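Local coordinates for penicillin-binding protein (PDB 3TG9) that is a putative membrane-associated penicillin-binding protein of the beta-lactamase family, probably a serine-dependent enzyme acting on cell-wall peptides or binding penicillin-like compounds, at residues D117-D121 with V122-H126; K131-L134 with P135-Q138. All blocks are in the same frame, centred on the assembly; numbering follows the deposited sequence.

Contact 1 (D117-D121 with V122-H126)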
loop_
_atom_site.group_PDB
_atom_site.type_symbol
_atom_site.label_atom_id
_atom_site.label_comp_id
_atom_site.label_asym_id
_atom_site.label_seq_id
_atom_site.Cartn_x
_atom_site.Cartn_y
_atom_site.Cartn_z
ATOM N N ASP B 117 -14.698 -0.972 -4.233
ATOM C CA ASP B 117 -15.067 -1.885 -5.318
ATOM C C ASP B 117 -14.773 -1.347 -6.726
ATOM O O ASP B 117 -14.816 -2.097 -7.711
ATOM C CB ASP B 117 -16.539 -2.268 -5.217
ATOM C CG ASP B 117 -16.899 -3.422 -6.130
ATOM O OD1 ASP B 117 -16.300 -4.514 -5.971
ATOM O OD2 ASP B 117 -17.780 -3.238 -7.004
ATOM N N LEU B 118 -14.482 -0.052 -6.814
ATOM C CA LEU B 118 -14.131 0.579 -8.083
ATOM C C LEU B 118 -12.784 0.078 -8.584
ATOM O O LEU B 118 -12.512 0.063 -9.787
ATOM C CB LEU B 118 -14.057 2.098 -7.918
ATOM C CG LEU B 118 -15.356 2.904 -7.884
ATOM C CD1 LEU B 118 -16.279 2.419 -6.781
ATOM C CD2 LEU B 118 -15.029 4.372 -7.709
ATOM N N TRP B 119 -11.937 -0.320 -7.646
ATOM C CA TRP B 119 -10.566 -0.686 -7.970
ATOM C C TRP B 119 -10.373 -2.184 -8.005
ATOM O O TRP B 119 -9.249 -2.671 -7.992
ATOM C CB TRP B 119 -9.630 -0.072 -6.944
ATOM C CG TRP B 119 -10.070 1.266 -6.576
ATOM C CD1 TRP B 119 -10.301 1.736 -5.319
ATOM C CD2 TRP B 119 -10.385 2.338 -7.475
ATOM N NE1 TRP B 119 -10.726 3.038 -5.375
ATOM C CE2 TRP B 119 -10.786 3.433 -6.687
ATOM C CE3 TRP B 119 -10.354 2.477 -8.870
ATOM C CZ2 TRP B 119 -11.166 4.658 -7.244
ATOM C CZ3 TRP B 119 -10.729 3.692 -9.421
ATOM C CH2 TRP B 119 -11.126 4.768 -8.607
ATOM N N LYS B 120 -11.478 -2.915 -8.055
ATOM C CA LYS B 120 -11.427 -4.367 -8.085
ATOM C C LYS B 120 -10.757 -4.886 -9.359
ATOM O O LYS B 120 -10.034 -5.879 -9.326
ATOM C CB LYS B 120 -12.837 -4.944 -7.960
ATOM C CG LYS B 120 -12.855 -6.431 -7.673
ATOM C CD LYS B 120 -14.219 -7.047 -7.962
ATOM C CE LYS B 120 -14.185 -8.561 -7.759
ATOM N NZ LYS B 120 -13.048 -9.217 -8.485
ATOM N N ASP B 121 -10.998 -4.202 -10.474
ATOM C CA ASP B 121 -10.490 -4.616 -11.779
ATOM C C ASP B 121 -9.506 -3.599 -12.339
ATOM O O ASP B 121 -8.646 -3.934 -13.152
ATOM C CB ASP B 121 -11.649 -4.792 -12.758
ATOM C CG ASP B 121 -12.447 -6.057 -12.493
ATOM O OD1 ASP B 121 -11.840 -7.068 -12.072
ATOM O OD2 ASP B 121 -13.681 -6.039 -12.706
ATOM N N VAL B 122 -9.649 -2.352 -11.903
ATOM C CA VAL B 122 -8.734 -1.285 -12.275
ATOM C C VAL B 122 -7.751 -1.041 -11.130
ATOM O O VAL B 122 -8.167 -0.705 -10.025
ATOM C CB VAL B 122 -9.511 0.024 -12.539
ATOM C CG1 VAL B 122 -8.547 1.164 -12.865
ATOM C CG2 VAL B 122 -10.541 -0.173 -13.652
ATOM N N PRO B 123 -6.446 -1.223 -11.382
ATOM C CA PRO B 123 -5.450 -1.025 -10.325
ATOM C C PRO B 123 -5.405 0.435 -9.878
ATOM O O PRO B 123 -5.101 1.311 -10.696
ATOM C CB PRO B 123 -4.132 -1.397 -11.010
ATOM C CG PRO B 123 -4.525 -2.254 -12.172
ATOM C CD PRO B 123 -5.838 -1.706 -12.633
ATOM N N MET B 124 -5.689 0.700 -8.604
ATOM C CA MET B 124 -5.712 2.087 -8.142
ATOM C C MET B 124 -4.329 2.742 -8.193
ATOM O O MET B 124 -4.222 3.976 -8.245
ATOM C CB MET B 124 -6.386 2.245 -6.762
ATOM C CG MET B 124 -6.114 1.152 -5.740
ATOM S SD MET B 124 -4.380 0.953 -5.314
ATOM C CE MET B 124 -3.936 2.574 -4.683
ATOM N N TYR B 125 -3.282 1.918 -8.198
ATOM C CA TYR B 125 -1.916 2.411 -8.325
ATOM C C TYR B 125 -1.538 2.749 -9.768
ATOM O O TYR B 125 -0.394 3.084 -10.055
ATOM C CB TYR B 125 -0.905 1.421 -7.736
ATOM C CG TYR B 125 -1.060 -0.008 -8.232
ATOM C CD1 TYR B 125 -0.551 -0.400 -9.460
ATOM C CD2 TYR B 125 -1.713 -0.960 -7.461
ATOM C CE1 TYR B 125 -0.688 -1.710 -9.900
ATOM C CE2 TYR B 125 -1.855 -2.261 -7.888
ATOM C CZ TYR B 125 -1.344 -2.634 -9.105
ATOM O OH TYR B 125 -1.490 -3.935 -9.516
ATOM N N HIS B 126 -2.484 2.657 -10.683
ATOM C CA HIS B 126 -2.242 3.247 -11.987
ATOM C C HIS B 126 -3.085 4.502 -12.241
ATOM O O HIS B 126 -3.096 5.042 -13.349
ATOM C CB HIS B 126 -2.341 2.200 -13.095
ATOM C CG HIS B 126 -1.165 1.273 -13.120
ATOM N ND1 HIS B 126 -1.289 -0.097 -13.065
ATOM C CD2 HIS B 126 0.167 1.531 -13.141
ATOM C CE1 HIS B 126 -0.087 -0.646 -13.083
ATOM N NE2 HIS B 126 0.815 0.318 -13.127
#
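The indole of Trp119 lies between Met124 and Leu118, each laying its CB on a different face. Met124 CB reaches the face across the turn and comes within 3.8 Å of Trp119 CG. Measured to the centroid of the five-membered ring, that CB is 4.1 Å away and only 22° off the ring normal, a CH-pi contact displaced toward the rim. Leu118 CB covers the opposite face, above its centre. At the edge, near the ring plane, sits Val122 O, 4.0 Å from Trp119 CE3, while Val122 CB makes a looser apolar contact with the same CE3 at 4.5 Å.

Met124 holds CG between its backbone N and carbonyl carbon (chi1 38°), which brings CG within 3.9 Å of Trp119 CB; bends at the next two torsions then carry the thioether away from the indole. Val122 O is also 3.2 Å from Trp119 CA, a CA-H...O contact. The Trp119 and Val122 carbonyl oxygens approach to 3.0 Å, an acceptor pair that would be expected to repel. A hydrogen bond from Tyr125 OH of the second subunit to Trp119 O probably offsets this; that hydroxyl also bonds Met124 N, so the turn belongs to the dimer interface.

Within its own chain the turn lies in the long connection between helix 93-98 and helix 155-168. Phe115 meets the indole edge-to-face, Leu118 packs on Tyr106 and Phe107, and backbone bonding of Met124 to Val222 ties the turn to the loop that precedes strand 231-232.

Contact 2 (K131-L134 with P135-Q138)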
loop_
_atom_site.group_PDB
_atom_site.type_symbol
_atom_site.label_atom_id
_atom_site.label_comp_id
_atom_site.label_asym_id
_atom_site.label_seq_id
_atom_site.Cartn_x
_atom_site.Cartn_y
_atom_site.Cartn_z
ATOM N N LYS B 131 -5.947 12.304 -16.131
ATOM C CA LYS B 131 -6.448 11.691 -17.355
ATOM C C LYS B 131 -6.742 10.210 -17.181
ATOM O O LYS B 131 -7.539 9.639 -17.925
ATOM C CB LYS B 131 -5.506 11.935 -18.541
ATOM C CG LYS B 131 -4.103 12.395 -18.171
ATOM C CD LYS B 131 -3.140 11.232 -18.055
ATOM C CE LYS B 131 -3.191 10.363 -19.298
ATOM N NZ LYS B 131 -2.977 11.171 -20.527
ATOM N N ASP B 132 -6.120 9.592 -16.182
ATOM C CA ASP B 132 -6.317 8.162 -15.958
ATOM C C ASP B 132 -7.754 7.862 -15.528
ATOM O O ASP B 132 -8.216 6.727 -15.620
ATOM C CB ASP B 132 -5.314 7.621 -14.930
ATOM C CG ASP B 132 -3.880 7.706 -15.417
ATOM O OD1 ASP B 132 -3.647 7.495 -16.626
ATOM O OD2 ASP B 132 -2.980 7.986 -14.599
ATOM N N PHE B 133 -8.463 8.884 -15.066
ATOM C CA PHE B 133 -9.853 8.709 -14.663
ATOM C C PHE B 133 -10.812 8.756 -15.852
ATOM O O PHE B 133 -11.919 8.232 -15.774
ATOM C CB PHE B 133 -10.255 9.762 -13.624
ATOM C CG PHE B 133 -9.563 9.604 -12.290
ATOM C CD1 PHE B 133 -10.252 9.104 -11.192
ATOM C CD2 PHE B 133 -8.231 9.962 -12.133
ATOM C CE1 PHE B 133 -9.630 8.964 -9.964
ATOM C CE2 PHE B 133 -7.599 9.817 -10.908
ATOM C CZ PHE B 133 -8.299 9.314 -9.823
ATOM N N LEU B 134 -10.391 9.388 -16.945
ATOM C CA LEU B 134 -11.281 9.623 -18.090
ATOM C C LEU B 134 -12.018 8.378 -18.596
ATOM O O LEU B 134 -13.242 8.410 -18.769
ATOM C CB LEU B 134 -10.520 10.281 -19.244
ATOM C CG LEU B 134 -10.395 11.797 -19.157
ATOM C CD1 LEU B 134 -9.324 12.285 -20.122
ATOM C CD2 LEU B 134 -11.755 12.484 -19.403
ATOM N N PRO B 135 -11.279 7.280 -18.839
ATOM C CA PRO B 135 -11.927 6.073 -19.360
ATOM C C PRO B 135 -13.041 5.578 -18.446
ATOM O O PRO B 135 -13.956 4.908 -18.924
ATOM C CB PRO B 135 -10.792 5.046 -19.384
ATOM C CG PRO B 135 -9.552 5.850 -19.467
ATOM C CD PRO B 135 -9.828 7.088 -18.661
ATOM N N LEU B 136 -12.966 5.910 -17.160
ATOM C CA LEU B 136 -13.925 5.415 -16.167
ATOM C C LEU B 136 -15.322 6.021 -16.293
ATOM O O LEU B 136 -16.257 5.570 -15.626
ATOM C CB LEU B 136 -13.404 5.654 -14.743
ATOM C CG LEU B 136 -12.053 5.039 -14.369
ATOM C CD1 LEU B 136 -11.708 5.343 -12.919
ATOM C CD2 LEU B 136 -12.057 3.532 -14.624
ATOM N N PHE B 137 -15.473 7.040 -17.135
ATOM C CA PHE B 137 -16.771 7.708 -17.243
ATOM C C PHE B 137 -17.024 8.424 -18.571
ATOM O O PHE B 137 -18.179 8.685 -18.923
ATOM C CB PHE B 137 -16.949 8.690 -16.081
ATOM C CG PHE B 137 -16.022 9.878 -16.132
ATOM C CD1 PHE B 137 -16.434 11.077 -16.705
ATOM C CD2 PHE B 137 -14.746 9.807 -15.585
ATOM C CE1 PHE B 137 -15.582 12.181 -16.743
ATOM C CE2 PHE B 137 -13.889 10.909 -15.617
ATOM C CZ PHE B 137 -14.306 12.094 -16.195
ATOM N N GLN B 138 -15.954 8.738 -19.300
ATOM C CA GLN B 138 -16.047 9.621 -20.462
ATOM C C GLN B 138 -16.971 9.098 -21.555
ATOM O O GLN B 138 -17.494 9.876 -22.340
ATOM C CB GLN B 138 -14.660 9.913 -21.044
ATOM C CG GLN B 138 -14.131 8.824 -21.963
ATOM C CD GLN B 138 -12.705 9.082 -22.407
ATOM O OE1 GLN B 138 -11.833 8.229 -22.244
ATOM N NE2 GLN B 138 -12.460 10.260 -22.966
#
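Gln138 folds its side chain back over Leu134, the residue four positions earlier. Its CB starts 3.1 Å from Leu134 O, and CG, set between the backbone N and the carbonyl carbon (chi1 82°), stays close to that oxygen. Beyond CG the chain runs extended along the Leu134 peptide: CD passes Leu134 O at 3.7 Å, OE1 lies alongside Leu134 C, also at 3.7 Å, and NE2 ends 4.2 Å from Leu134 CB.

The same oxygen is the hub of the turn. Gln138 N donates to Leu134 O over 2.8 Å, approaching nearly in line with the carbonyl bond (174° at the oxygen), and Phe137 N adds a straight bond (168° at the hydrogen) from above the carbonyl plane. One residue earlier, Leu136 N bonds Phe133 O. Leu134 O also sits over one face of the Phe137 ring, offset toward its rim, while Phe137 CD2 comes to 3.2 Å from Phe133 O. On the apolar side, Leu134 CD2 meets Phe137 CZ at 4.1 Å. Phe133, Leu134 and Phe137 all lean on helix 155-168, against Ile158, Leu162 and both Ala155 and Leu159, respectively.

Chemically, the coil runs on through Pro135, which lacks an N-H and leaves out one bond of the series. Its CD faces the carbonyl oxygens of Lys131 and Asp132 and lies 3.3 Å from Leu134 CB, as their shared peptide largely dictates. Beyond the proline, two amide donors on Leu134 O draw the chain round in an alpha-type turn overlapping a 3-10 one, with the glutamine's methylenes beside the oxygen that accepts both hydrogen bonds.

In the fold
Both contacts lie in the long connection from helix 93-98 to helix 155-168, on the same side of the chain's centre and roughly 20 Å from it, with their own centres about 12 Å apart. Contact 1 closes before contact 2 opens. They still touch: Trp119 CZ3 lies 4.0 Å from Leu136 CD1, and Val122 CG2 packs near Leu136 CD2. Tyr106 and Pro221 are shared neighbours. Their roles differ, since contact 1 faces the second subunit, whereas contact 2 touches only its own chain and rests on helix 155-168. The connection thus links the dimer interface to the helical part of a beta-lactamase-like fold.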